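Side-chain contacts in manganese-binding protein (Chlamydia trachomatis, PDB 6NSI), which binds iron, manganese and nickel ions, with a preference for ferrous iron, and delivers them to the membrane permease of the YtgABCD ABC transporter for import: residues D34-E39 against Y258-C263; D100-T105 against E198-E203; R148-S153 against R176-S181; A170-T175 against G188-R193. All blocks are in the same frame, centred on the assembly; numbering follows the deposited sequence.

Interaction 1. Residues D34-E39 against Y258-C263; sequences DPHSYE and YSDNVC. With FE (Fe (III) ion), chain B.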
loop_
_atom_site.group_PDB
_atom_site.type_symbol
_atom_site.label_atom_id
_atom_site.label_comp_id
_atom_site.label_asym_id
_atom_site.label_seq_id
_atom_site.Cartn_x
_atom_site.Cartn_y
_atom_site.Cartn_z
ATOM N N ASP A 34 9.767 -3.394 8.294
ATOM C CA ASP A 34 9.706 -3.576 6.849
ATOM C C ASP A 34 9.054 -4.909 6.509
ATOM O O ASP A 34 9.665 -5.962 6.745
ATOM C CB ASP A 34 11.109 -3.506 6.258
ATOM C CG ASP A 34 11.156 -3.968 4.817
ATOM O OD1 ASP A 34 10.191 -3.658 4.087
ATOM O OD2 ASP A 34 12.153 -4.615 4.411
ATOM N N PRO A 35 7.851 -4.922 5.932
ATOM C CA PRO A 35 7.219 -6.203 5.590
ATOM C C PRO A 35 7.942 -6.935 4.482
ATOM O O PRO A 35 7.905 -8.171 4.453
ATOM C CB PRO A 35 5.804 -5.791 5.156
ATOM C CG PRO A 35 6.004 -4.387 4.588
ATOM C CD PRO A 35 7.091 -3.762 5.431
ATOM N N HIS A 36 8.595 -6.207 3.569
ATOM C CA HIS A 36 9.256 -6.835 2.426
ATOM C C HIS A 36 10.257 -7.892 2.869
ATOM O O HIS A 36 10.396 -8.938 2.224
ATOM C CB HIS A 36 9.987 -5.783 1.589
ATOM C CG HIS A 36 9.084 -4.783 0.938
ATOM N ND1 HIS A 36 8.517 -4.991 -0.299
ATOM C CD2 HIS A 36 8.671 -3.559 1.342
ATOM C CE1 HIS A 36 7.785 -3.941 -0.628
ATOM N NE2 HIS A 36 7.858 -3.060 0.352
ATOM N N SER A 37 10.990 -7.621 3.947
ATOM C CA SER A 37 12.077 -8.484 4.380
ATOM C C SER A 37 11.773 -9.153 5.710
ATOM O O SER A 37 12.695 -9.622 6.390
ATOM C CB SER A 37 13.376 -7.690 4.471
ATOM O OG SER A 37 13.283 -6.738 5.515
ATOM N N TYR A 38 10.497 -9.203 6.092
ATOM C CA TYR A 38 10.127 -9.809 7.357
ATOM C C TYR A 38 10.536 -11.270 7.362
ATOM O O TYR A 38 10.246 -12.013 6.423
ATOM C CB TYR A 38 8.627 -9.694 7.591
ATOM C CG TYR A 38 8.184 -10.199 8.946
ATOM C CD1 TYR A 38 8.350 -9.427 10.081
ATOM C CD2 TYR A 38 7.601 -11.450 9.087
ATOM C CE1 TYR A 38 7.936 -9.872 11.312
ATOM C CE2 TYR A 38 7.187 -11.906 10.318
ATOM C CZ TYR A 38 7.365 -11.117 11.432
ATOM O OH TYR A 38 6.953 -11.562 12.671
ATOM N N GLU A 39 11.235 -11.675 8.409
ATOM C CA GLU A 39 11.524 -13.080 8.639
ATOM C C GLU A 39 10.728 -13.514 9.858
ATOM O O GLU A 39 10.578 -12.746 10.814
ATOM C CB GLU A 39 13.028 -13.330 8.834
ATOM C CG GLU A 39 13.902 -12.888 7.647
ATOM C CD GLU A 39 14.143 -13.999 6.607
ATOM O OE1 GLU A 39 14.873 -13.742 5.612
ATOM O OE2 GLU A 39 13.611 -15.124 6.780
ATOM N N TYR A 258 2.677 6.882 5.147
ATOM C CA TYR A 258 2.759 5.488 5.574
ATOM C C TYR A 258 2.685 4.621 4.329
ATOM O O TYR A 258 1.622 4.492 3.717
ATOM C CB TYR A 258 1.666 5.166 6.585
ATOM C CG TYR A 258 1.933 5.888 7.883
ATOM C CD1 TYR A 258 1.658 7.253 8.011
ATOM C CD2 TYR A 258 2.498 5.230 8.964
ATOM C CE1 TYR A 258 1.925 7.933 9.195
ATOM C CE2 TYR A 258 2.766 5.904 10.143
ATOM C CZ TYR A 258 2.478 7.252 10.253
ATOM O OH TYR A 258 2.748 7.917 11.437
ATOM N N SER A 259 3.827 4.050 3.949
ATOM C CA SER A 259 3.944 3.278 2.720
ATOM C C SER A 259 3.654 1.794 2.949
ATOM O O SER A 259 2.775 1.214 2.308
ATOM C CB SER A 259 5.357 3.449 2.157
ATOM O OG SER A 259 6.299 2.998 3.123
ATOM N N ASP A 260 4.406 1.164 3.848
ATOM C CA ASP A 260 4.371 -0.279 4.018
ATOM C C ASP A 260 3.666 -0.691 5.302
ATOM O O ASP A 260 3.650 -1.882 5.648
ATOM C CB ASP A 260 5.792 -0.841 3.993
ATOM C CG ASP A 260 6.417 -0.823 2.599
ATOM O OD1 ASP A 260 5.682 -0.788 1.576
ATOM O OD2 ASP A 260 7.665 -0.858 2.534
ATOM N N ASN A 261 3.096 0.263 6.030
ATOM C CA ASN A 261 2.507 -0.049 7.318
ATOM C C ASN A 261 1.343 0.902 7.564
ATOM O O ASN A 261 0.975 1.704 6.705
ATOM C CB ASN A 261 3.552 0.011 8.443
ATOM C CG ASN A 261 4.086 1.430 8.695
ATOM O OD1 ASN A 261 4.018 2.303 7.829
ATOM N ND2 ASN A 261 4.649 1.647 9.880
ATOM N N VAL A 262 0.787 0.783 8.761
ATOM C CA VAL A 262 -0.428 1.508 9.219
ATOM C C VAL A 262 -0.089 2.341 10.462
ATOM O O VAL A 262 0.759 1.911 11.218
ATOM C CB VAL A 262 -1.486 0.432 9.522
ATOM C CG1 VAL A 262 -2.376 0.725 10.712
ATOM C CG2 VAL A 262 -2.262 -0.003 8.300
ATOM N N CYS A 263 -0.718 3.503 10.631
ATOM C CA CYS A 263 -0.503 4.302 11.857
ATOM C C CYS A 263 -1.463 3.802 12.940
ATOM O O CYS A 263 -1.048 2.984 13.718
ATOM C CB CYS A 263 -0.760 5.774 11.597
ATOM S SG CYS A 263 -0.200 6.827 12.955
HETATM FE FE FE B . 7.132 -1.143 0.173
HETATM O O HOH W 1 9.233 -0.733 4.601
#
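Asp260 reaches from its loop to Pro35 and His36, its side chain changing character on the way. Asp260 CB packs on the proline ring, 3.5 Å from Pro35 CD, where a rigid apolar ring suits a methylene. With CG anti to the carbonyl carbon (chi1 -72°), the carboxylate is carried to the iron(III) ion and takes it unevenly with both oxygens, Asp260 OD1 at 2.0 Å and Asp260 OD2 at 2.4 Å from the metal. The ion also binds His36 NE2, at 2.1 Å, and the imidazole and carboxylate planes stand 65° apart. A water donates to Asp260 OD2 and to Asp34 OD1. Asp34 closes an Asx turn: its OD1 accepts from His36 N at 3.1 Å, while OD2 takes the hydroxyl of Ser37. His36 NE2 and Asp260 OD2, 3.1 Å apart, are drawn together as ligands of one metal, not by a hydrogen bond; His102 and His168 complete the site, and the cation probably offsets the negative charge of Asp34 and Asp260.

Interaction 2. Residues D100-T105 against E198-E203; sequences DPHIWT and EGLSPE. With FE (Fe (III) ion), chain B.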
loop_
_atom_site.group_PDB
_atom_site.type_symbol
_atom_site.label_atom_id
_atom_site.label_comp_id
_atom_site.label_asym_id
_atom_site.label_seq_id
_atom_site.Cartn_x
_atom_site.Cartn_y
_atom_site.Cartn_z
ATOM N N ASP A 100 5.069 -5.217 -8.496
ATOM C CA ASP A 100 4.846 -4.158 -7.525
ATOM C C ASP A 100 3.722 -4.582 -6.590
ATOM O O ASP A 100 2.553 -4.627 -7.025
ATOM C CB ASP A 100 4.498 -2.847 -8.219
ATOM C CG ASP A 100 4.414 -1.683 -7.254
ATOM O OD1 ASP A 100 4.227 -1.928 -6.040
ATOM O OD2 ASP A 100 4.541 -0.513 -7.708
ATOM N N PRO A 101 4.001 -4.845 -5.313
ATOM C CA PRO A 101 2.966 -5.359 -4.402
ATOM C C PRO A 101 2.046 -4.303 -3.801
ATOM O O PRO A 101 1.072 -4.679 -3.131
ATOM C CB PRO A 101 3.792 -6.030 -3.300
ATOM C CG PRO A 101 5.026 -5.169 -3.239
ATOM C CD PRO A 101 5.326 -4.784 -4.663
ATOM N N HIS A 102 2.306 -3.008 -4.021
ATOM C CA HIS A 102 1.691 -1.964 -3.201
ATOM C C HIS A 102 0.292 -1.580 -3.653
ATOM O O HIS A 102 0.004 -0.387 -3.814
ATOM C CB HIS A 102 2.576 -0.711 -3.193
ATOM C CG HIS A 102 3.970 -0.974 -2.711
ATOM N ND1 HIS A 102 5.006 -1.306 -3.563
ATOM C CD2 HIS A 102 4.504 -0.951 -1.463
ATOM C CE1 HIS A 102 6.114 -1.475 -2.860
ATOM N NE2 HIS A 102 5.838 -1.260 -1.587
ATOM N N ILE A 103 -0.603 -2.562 -3.823
ATOM C CA ILE A 103 -1.934 -2.243 -4.346
ATOM C C ILE A 103 -2.860 -1.614 -3.314
ATOM O O ILE A 103 -3.918 -1.090 -3.687
ATOM C CB ILE A 103 -2.604 -3.501 -4.937
ATOM C CG1 ILE A 103 -2.661 -4.630 -3.899
ATOM C CG2 ILE A 103 -1.879 -3.949 -6.223
ATOM C CD1 ILE A 103 -3.464 -5.894 -4.352
ATOM N N TRP A 104 -2.507 -1.641 -2.026
ATOM C CA TRP A 104 -3.393 -1.115 -0.990
ATOM C C TRP A 104 -3.436 0.410 -0.941
ATOM O O TRP A 104 -4.189 0.960 -0.126
ATOM C CB TRP A 104 -2.984 -1.651 0.388
ATOM C CG TRP A 104 -1.551 -1.299 0.736
ATOM C CD1 TRP A 104 -1.101 -0.145 1.323
ATOM C CD2 TRP A 104 -0.392 -2.099 0.485
ATOM N NE1 TRP A 104 0.278 -0.183 1.463
ATOM C CE2 TRP A 104 0.735 -1.373 0.963
ATOM C CE3 TRP A 104 -0.191 -3.364 -0.079
ATOM C CZ2 TRP A 104 2.034 -1.875 0.882
ATOM C CZ3 TRP A 104 1.103 -3.859 -0.156
ATOM C CH2 TRP A 104 2.199 -3.115 0.321
ATOM N N THR A 105 -2.649 1.111 -1.760
ATOM C CA THR A 105 -2.786 2.561 -1.859
ATOM C C THR A 105 -3.806 2.984 -2.902
ATOM O O THR A 105 -4.102 4.180 -3.005
ATOM C CB THR A 105 -1.450 3.223 -2.207
ATOM O OG1 THR A 105 -1.093 2.894 -3.559
ATOM C CG2 THR A 105 -0.332 2.759 -1.234
ATOM N N GLU A 198 14.869 4.908 -3.760
ATOM C CA GLU A 198 14.786 3.476 -3.511
ATOM C C GLU A 198 13.693 2.857 -4.382
ATOM O O GLU A 198 12.683 3.499 -4.682
ATOM C CB GLU A 198 14.493 3.232 -2.029
ATOM C CG GLU A 198 14.396 1.755 -1.612
ATOM C CD GLU A 198 15.713 1.023 -1.767
ATOM O OE1 GLU A 198 16.018 0.590 -2.908
ATOM O OE2 GLU A 198 16.431 0.896 -0.743
ATOM N N GLY A 199 13.895 1.592 -4.779
ATOM C CA GLY A 199 12.948 0.880 -5.619
ATOM C C GLY A 199 11.771 0.308 -4.852
ATOM O O GLY A 199 11.300 0.884 -3.865
ATOM N N LEU A 200 11.269 -0.867 -5.230
ATOM C CA LEU A 200 10.070 -1.480 -4.568
ATOM C C LEU A 200 10.306 -1.986 -3.127
ATOM O O LEU A 200 9.358 -2.033 -2.378
ATOM C CB LEU A 200 9.569 -2.630 -5.450
ATOM C CG LEU A 200 8.958 -2.256 -6.797
ATOM C CD1 LEU A 200 8.633 -3.484 -7.611
ATOM C CD2 LEU A 200 7.726 -1.399 -6.650
ATOM N N SER A 201 11.549 -2.268 -2.763
ATOM C CA SER A 201 12.092 -2.913 -1.581
ATOM C C SER A 201 13.093 -1.989 -0.895
ATOM O O SER A 201 13.964 -1.418 -1.566
ATOM C CB SER A 201 12.757 -4.243 -1.941
ATOM O OG SER A 201 11.806 -5.173 -2.428
ATOM N N PRO A 202 12.850 -1.743 0.291
ATOM C CA PRO A 202 13.859 -0.945 1.012
ATOM C C PRO A 202 15.207 -1.632 1.138
ATOM O O PRO A 202 16.192 -0.955 1.464
ATOM C CB PRO A 202 13.222 -0.731 2.393
ATOM C CG PRO A 202 11.770 -0.984 2.203
ATOM C CD PRO A 202 11.654 -1.996 1.105
ATOM N N GLU A 203 15.290 -2.943 0.885
ATOM C CA GLU A 203 16.536 -3.668 1.129
ATOM C C GLU A 203 17.621 -3.376 0.094
ATOM O O GLU A 203 18.804 -3.616 0.377
ATOM C CB GLU A 203 16.261 -5.175 1.184
ATOM C CG GLU A 203 17.178 -5.940 2.133
ATOM C CD GLU A 203 16.662 -7.349 2.451
ATOM O OE1 GLU A 203 15.690 -7.797 1.796
ATOM O OE2 GLU A 203 17.226 -8.007 3.357
HETATM FE FE FE B . 7.132 -1.143 0.173
#
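Leu200 packs its CD2 on the Asp100 carboxylate and sets its backbone O at the edge of the His102 ring, while bonds within 100-105 fix the histidine. Leu200 CD2 is 3.4 Å from Asp100 CG and Leu200 CD1 3.8 Å from Asp100 CA; a branched end lets one leucine cover both the acid and its backbone. Near the imidazole plane, Leu200 O sits 3.3 Å from His102 CE1. The hydrogen bonds converge on one oxygen: Asp100 OD1 accepts from His102 ND1 at 2.7 Å on its syn side and from His102 N at 3.0 Å on its anti side, from opposite faces of the carboxylate plane. With CG anti to the backbone N (chi1 -173°), Asp100 brings OD1 to His102 N, forming an Asx turn. The other ring nitrogen, His102 NE2, binds the iron(III) ion at 2.2 Å. An aspartate holding ND1 while NE2 binds metal is the carboxylate-histidine-metal arrangement common in metalloproteins, here in a protein that probably belongs to solute-binding family 9.

Interaction 3. Residues R148-S153 against R176-S181; sequences RWAARS and RRYLSS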
loop_
_atom_site.group_PDB
_atom_site.type_symbol
_atom_site.label_atom_id
_atom_site.label_comp_id
_atom_site.label_asym_id
_atom_site.label_seq_id
_atom_site.Cartn_x
_atom_site.Cartn_y
_atom_site.Cartn_z
ATOM N N ARG A 148 -13.881 7.860 -3.821
ATOM C CA ARG A 148 -14.380 9.087 -4.436
ATOM C C ARG A 148 -13.803 10.314 -3.748
ATOM O O ARG A 148 -13.396 11.276 -4.414
ATOM C CB ARG A 148 -15.917 9.131 -4.375
ATOM C CG ARG A 148 -16.634 8.275 -5.411
ATOM C CD ARG A 148 -18.142 8.598 -5.495
ATOM N NE ARG A 148 -18.835 8.412 -4.219
ATOM C CZ ARG A 148 -19.265 7.239 -3.750
ATOM N NH1 ARG A 148 -19.070 6.120 -4.445
ATOM N NH2 ARG A 148 -19.883 7.180 -2.574
ATOM N N TRP A 149 -13.796 10.310 -2.408
ATOM C CA TRP A 149 -13.235 11.424 -1.649
ATOM C C TRP A 149 -11.769 11.658 -2.001
ATOM O O TRP A 149 -11.336 12.805 -2.167
ATOM C CB TRP A 149 -13.381 11.163 -0.148
ATOM C CG TRP A 149 -12.562 12.112 0.689
ATOM C CD1 TRP A 149 -12.877 13.404 1.017
ATOM C CD2 TRP A 149 -11.283 11.850 1.284
ATOM N NE1 TRP A 149 -11.884 13.954 1.793
ATOM C CE2 TRP A 149 -10.891 13.024 1.969
ATOM C CE3 TRP A 149 -10.436 10.733 1.311
ATOM C CZ2 TRP A 149 -9.676 13.120 2.670
ATOM C CZ3 TRP A 149 -9.238 10.818 2.015
ATOM C CH2 TRP A 149 -8.868 12.008 2.686
ATOM N N ALA A 150 -10.986 10.580 -2.103
ATOM C CA ALA A 150 -9.566 10.714 -2.440
ATOM C C ALA A 150 -9.391 11.300 -3.836
ATOM O O ALA A 150 -8.628 12.255 -4.036
ATOM C CB ALA A 150 -8.869 9.353 -2.335
ATOM N N ALA A 151 -10.117 10.743 -4.815
ATOM C CA ALA A 151 -9.981 11.207 -6.189
ATOM C C ALA A 151 -10.355 12.676 -6.299
ATOM O O ALA A 151 -9.668 13.451 -6.970
ATOM C CB ALA A 151 -10.844 10.349 -7.111
ATOM N N ARG A 152 -11.422 13.084 -5.608
ATOM C CA ARG A 152 -11.845 14.477 -5.652
ATOM C C ARG A 152 -10.827 15.388 -4.977
ATOM O O ARG A 152 -10.482 16.449 -5.519
ATOM C CB ARG A 152 -13.228 14.629 -5.006
ATOM C CG ARG A 152 -14.396 14.205 -5.911
ATOM C CD ARG A 152 -15.622 13.733 -5.106
ATOM N NE ARG A 152 -15.579 14.220 -3.722
ATOM C CZ ARG A 152 -16.034 13.553 -2.655
ATOM N NH1 ARG A 152 -16.579 12.345 -2.784
ATOM N NH2 ARG A 152 -15.932 14.099 -1.442
ATOM N N SER A 153 -10.331 14.996 -3.799
ATOM C CA SER A 153 -9.339 15.814 -3.102
ATOM C C SER A 153 -8.048 15.911 -3.905
ATOM O O SER A 153 -7.502 17.004 -4.107
ATOM C CB SER A 153 -9.051 15.240 -1.714
ATOM O OG SER A 153 -10.218 15.215 -0.909
ATOM N N ARG A 176 -0.842 6.378 -10.440
ATOM C CA ARG A 176 -1.541 6.039 -11.678
ATOM C C ARG A 176 -3.043 6.315 -11.563
ATOM O O ARG A 176 -3.662 6.836 -12.502
ATOM C CB ARG A 176 -1.268 4.566 -12.021
ATOM C CG ARG A 176 -1.674 4.132 -13.449
ATOM C CD ARG A 176 -1.498 2.607 -13.663
ATOM N NE ARG A 176 -2.311 1.817 -12.731
ATOM C CZ ARG A 176 -2.414 0.479 -12.737
ATOM N NH1 ARG A 176 -1.739 -0.251 -13.629
ATOM N NH2 ARG A 176 -3.199 -0.139 -11.846
ATOM N N ARG A 177 -3.647 5.986 -10.414
ATOM C CA ARG A 177 -5.080 6.208 -10.238
ATOM C C ARG A 177 -5.415 7.679 -10.014
ATOM O O ARG A 177 -6.287 8.228 -10.693
ATOM C CB ARG A 177 -5.631 5.381 -9.070
ATOM C CG ARG A 177 -7.142 5.696 -8.840
ATOM C CD ARG A 177 -7.890 4.576 -8.158
ATOM N NE ARG A 177 -9.346 4.764 -8.123
ATOM C CZ ARG A 177 -10.187 4.318 -9.064
ATOM N NH1 ARG A 177 -9.724 3.680 -10.138
ATOM N NH2 ARG A 177 -11.503 4.502 -8.942
ATOM N N TYR A 178 -4.753 8.328 -9.049
ATOM C CA TYR A 178 -5.236 9.595 -8.503
ATOM C C TYR A 178 -4.516 10.821 -9.025
ATOM O O TYR A 178 -5.038 11.930 -8.876
ATOM C CB TYR A 178 -5.099 9.625 -6.976
ATOM C CG TYR A 178 -5.900 8.566 -6.272
ATOM C CD1 TYR A 178 -7.291 8.540 -6.365
ATOM C CD2 TYR A 178 -5.262 7.582 -5.524
ATOM C CE1 TYR A 178 -8.029 7.559 -5.723
ATOM C CE2 TYR A 178 -5.978 6.606 -4.875
ATOM C CZ TYR A 178 -7.365 6.597 -4.967
ATOM O OH TYR A 178 -8.070 5.601 -4.314
ATOM N N LEU A 179 -3.309 10.668 -9.552
ATOM C CA LEU A 179 -2.497 11.809 -9.942
ATOM C C LEU A 179 -2.387 11.953 -11.450
ATOM O O LEU A 179 -1.791 12.931 -11.929
ATOM C CB LEU A 179 -1.091 11.696 -9.317
ATOM C CG LEU A 179 -1.018 11.828 -7.787
ATOM C CD1 LEU A 179 0.434 11.786 -7.293
ATOM C CD2 LEU A 179 -1.721 13.077 -7.280
ATOM N N SER A 180 -2.950 11.017 -12.208
ATOM C CA SER A 180 -2.718 10.926 -13.639
ATOM C C SER A 180 -4.032 10.959 -14.398
ATOM O O SER A 180 -5.074 10.552 -13.884
ATOM C CB SER A 180 -1.965 9.650 -13.985
ATOM O OG SER A 180 -0.890 9.465 -13.057
ATOM N N SER A 181 -3.948 11.412 -15.641
ATOM C CA SER A 181 -5.081 11.500 -16.549
ATOM C C SER A 181 -5.314 10.172 -17.260
ATOM O O SER A 181 -4.436 9.302 -17.316
ATOM C CB SER A 181 -4.840 12.582 -17.592
ATOM O OG SER A 181 -3.889 12.115 -18.541
HETATM O O HOH W 2 -7.781 11.942 -8.620
#
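Tyr178, near the end of helix 172-178, lies against Ala150 and Ala151 of helix 129-154, and the close part of the contact is confined to the CD1-CE1 half of its ring. CG stands anti to the carbonyl carbon (chi1 -62°), which lays the ring against the alanines. The methyl of Ala150 approaches obliquely, Ala150 CB to Tyr178 CE1 being 3.9 Å, while Ala151 brings its backbone, with Ala151 CA 3.8 Å from Tyr178 CD1. Small side chains suit both places because they let a broad ring come down almost to the helix backbone. Arg177 CG lies over the centre of one ring face, and Phe270 of helix 266-280 adds to the packing. Toward solvent the contact is looser: Ala151 CB stays 4.1 Å from Tyr178 CD1, and a water joins the backbones, donating to Ala151 O at 2.9 Å and to Tyr178 O at 2.8 Å. Tyrosine thus serves two chemistries: the CD1-CE1 side of the ring packs on the alanines, while Tyr178 OH, at the end of this buried residue, is hydrogen-bonded to Asp147 OD1, one turn earlier on helix 129-154, and to Met107 N of helix 107-124.

Interaction 4. Residues A170-T175 against G188-R193; sequences AFSYFT and GEWRSR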
loop_
_atom_site.group_PDB
_atom_site.type_symbol
_atom_site.label_atom_id
_atom_site.label_comp_id
_atom_site.label_asym_id
_atom_site.label_seq_id
_atom_site.Cartn_x
_atom_site.Cartn_y
_atom_site.Cartn_z
ATOM N N ALA A 170 6.476 2.978 -3.408
ATOM C CA ALA A 170 5.289 2.390 -2.809
ATOM C C ALA A 170 3.996 3.033 -3.292
ATOM O O ALA A 170 2.917 2.549 -2.937
ATOM C CB ALA A 170 5.351 2.494 -1.275
ATOM N N PHE A 171 4.069 4.097 -4.094
ATOM C CA PHE A 171 2.878 4.841 -4.486
ATOM C C PHE A 171 2.652 4.846 -5.999
ATOM O O PHE A 171 1.985 5.745 -6.531
ATOM C CB PHE A 171 2.953 6.263 -3.931
ATOM C CG PHE A 171 3.040 6.308 -2.416
ATOM C CD1 PHE A 171 4.275 6.335 -1.776
ATOM C CD2 PHE A 171 1.885 6.302 -1.639
ATOM C CE1 PHE A 171 4.360 6.372 -0.384
ATOM C CE2 PHE A 171 1.957 6.337 -0.243
ATOM C CZ PHE A 171 3.192 6.380 0.385
ATOM N N SER A 172 3.171 3.841 -6.712
ATOM C CA SER A 172 2.926 3.802 -8.153
ATOM C C SER A 172 1.444 3.600 -8.473
ATOM O O SER A 172 0.908 4.246 -9.385
ATOM C CB SER A 172 3.778 2.715 -8.815
ATOM O OG SER A 172 5.118 3.161 -8.964
ATOM N N TYR A 173 0.761 2.696 -7.759
ATOM C CA TYR A 173 -0.672 2.510 -8.012
ATOM C C TYR A 173 -1.462 3.767 -7.664
ATOM O O TYR A 173 -2.348 4.190 -8.419
ATOM C CB TYR A 173 -1.201 1.314 -7.219
ATOM C CG TYR A 173 -0.629 0.004 -7.696
ATOM C CD1 TYR A 173 0.462 -0.573 -7.050
ATOM C CD2 TYR A 173 -1.172 -0.652 -8.788
ATOM C CE1 TYR A 173 0.990 -1.776 -7.477
ATOM C CE2 TYR A 173 -0.648 -1.846 -9.234
ATOM C CZ TYR A 173 0.428 -2.412 -8.577
ATOM O OH TYR A 173 0.951 -3.609 -9.017
ATOM N N PHE A 174 -1.175 4.342 -6.495
ATOM C CA PHE A 174 -1.745 5.614 -6.073
ATOM C C PHE A 174 -1.594 6.673 -7.161
ATOM O O PHE A 174 -2.551 7.381 -7.510
ATOM C CB PHE A 174 -1.023 6.031 -4.774
ATOM C CG PHE A 174 -1.505 7.315 -4.161
ATOM C CD1 PHE A 174 -0.984 8.548 -4.573
ATOM C CD2 PHE A 174 -2.433 7.287 -3.130
ATOM C CE1 PHE A 174 -1.414 9.718 -3.997
ATOM C CE2 PHE A 174 -2.875 8.456 -2.542
ATOM C CZ PHE A 174 -2.356 9.678 -2.967
ATOM N N THR A 175 -0.377 6.803 -7.691
ATOM C CA THR A 175 -0.069 7.847 -8.661
ATOM C C THR A 175 -0.820 7.625 -9.970
ATOM O O THR A 175 -1.337 8.573 -10.573
ATOM C CB THR A 175 1.438 7.855 -8.921
ATOM O OG1 THR A 175 2.149 8.199 -7.708
ATOM C CG2 THR A 175 1.779 8.820 -10.059
ATOM N N GLY A 188 0.925 5.305 -20.549
ATOM C CA GLY A 188 1.993 4.983 -19.632
ATOM C C GLY A 188 2.832 6.169 -19.200
ATOM O O GLY A 188 3.748 5.998 -18.373
ATOM N N GLU A 189 2.548 7.371 -19.711
ATOM C CA GLU A 189 3.291 8.537 -19.249
ATOM C C GLU A 189 2.886 8.979 -17.848
ATOM O O GLU A 189 3.437 9.966 -17.354
ATOM C CB GLU A 189 3.138 9.685 -20.248
ATOM C CG GLU A 189 4.175 9.597 -21.370
ATOM C CD GLU A 189 3.779 10.353 -22.623
ATOM O OE1 GLU A 189 2.841 11.188 -22.565
ATOM O OE2 GLU A 189 4.414 10.096 -23.675
ATOM N N TRP A 190 1.933 8.285 -17.216
ATOM C CA TRP A 190 1.663 8.495 -15.803
ATOM C C TRP A 190 2.918 8.287 -14.964
ATOM O O TRP A 190 3.081 8.932 -13.924
ATOM C CB TRP A 190 0.553 7.547 -15.338
ATOM C CG TRP A 190 0.949 6.096 -15.296
ATOM C CD1 TRP A 190 0.721 5.156 -16.260
ATOM C CD2 TRP A 190 1.648 5.414 -14.231
ATOM N NE1 TRP A 190 1.223 3.934 -15.864
ATOM C CE2 TRP A 190 1.797 4.067 -14.624
ATOM C CE3 TRP A 190 2.154 5.813 -12.985
ATOM C CZ2 TRP A 190 2.439 3.117 -13.819
ATOM C CZ3 TRP A 190 2.798 4.861 -12.186
ATOM C CH2 TRP A 190 2.935 3.535 -12.611
ATOM N N ARG A 191 3.814 7.399 -15.407
ATOM C CA ARG A 191 5.033 7.094 -14.661
ATOM C C ARG A 191 5.921 8.317 -14.476
ATOM O O ARG A 191 6.704 8.361 -13.526
ATOM C CB ARG A 191 5.803 5.975 -15.366
ATOM C CG ARG A 191 5.203 4.597 -15.185
ATOM C CD ARG A 191 6.288 3.547 -15.298
ATOM N NE ARG A 191 6.002 2.324 -14.555
ATOM C CZ ARG A 191 5.392 1.260 -15.077
ATOM N NH1 ARG A 191 4.983 1.283 -16.345
ATOM N NH2 ARG A 191 5.181 0.175 -14.330
ATOM N N SER A 192 5.801 9.327 -15.341
ATOM C CA SER A 192 6.534 10.571 -15.100
ATOM C C SER A 192 6.130 11.242 -13.786
ATOM O O SER A 192 6.876 12.092 -13.273
ATOM C CB SER A 192 6.309 11.538 -16.267
ATOM O OG SER A 192 5.061 12.198 -16.099
ATOM N N ARG A 193 4.985 10.869 -13.210
ATOM C CA ARG A 193 4.432 11.582 -12.061
ATOM C C ARG A 193 4.903 11.082 -10.691
ATOM O O ARG A 193 4.503 11.664 -9.672
ATOM C CB ARG A 193 2.902 11.539 -12.131
ATOM C CG ARG A 193 2.376 11.906 -13.528
ATOM C CD ARG A 193 1.026 12.582 -13.445
ATOM N NE ARG A 193 1.320 13.967 -13.161
ATOM C CZ ARG A 193 1.139 14.959 -14.013
ATOM N NH1 ARG A 193 0.607 14.726 -15.191
ATOM N NH2 ARG A 193 1.500 16.183 -13.658
HETATM O O HOH W 3 6.369 3.368 -11.527
#
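Trp190 presents the six-membered part of its indole to the helix that carries Ser172 and Thr175. With CG between the backbone N and the carbonyl carbon (chi1 69°), the indole swings toward that helix: Trp190 CZ3 comes obliquely within 3.4 Å of the backbone Ser172 O, and Trp190 CH2 within 4.0 Å of Ser172 CB. Thr175 CG2 stands instead at the indole edge, near its plane, and crosses to Arg193, 3.6 Å from Arg193 CB. Threonine divides its branches: the methyl faces the 3-10 segment, while Thr175 OG1 bonds to Phe171 O at 2.7 Å from above the carbonyl plane. The guanidinium of Arg191 folds back so that Trp190 CZ2 sits over its centre, a pose crystal packing may influence. A water links Arg191 NE to Ser172 OG, whose direct partner is Asn169. Beyond CB, Arg193 bends away to Arg162 O and a salt bridge with Glu184. The arrangement is a 3-10 turn packed by a tryptophan onto the first turn of helix 172-178, just after the loop bearing the iron ligand His168.

Interactions 1 and 2 meet at the iron(III) ion, their centres 9 Å apart, and together supply three of its four protein ligands. Interactions 3 and 4 share helix 172-178, with centres 12 Å apart. Along the chain 34-39 comes first, then 100-105, then 148-153, 170-175, 176-181, 188-193 and 198-203, and 258-263 last; interaction 1 therefore encloses the rest, and the segments of 3 and 4 alternate. Tyr173 joins interactions 2 and 4, its OH 2.8 Å from Asp100 O. Interaction 3, about 24 Å from interaction 1 between centres, does not touch it, but touches 2 and 4, both of which touch 1. Loops distant in sequence thus come together as the metal site, with helix 172-178 packed beside it.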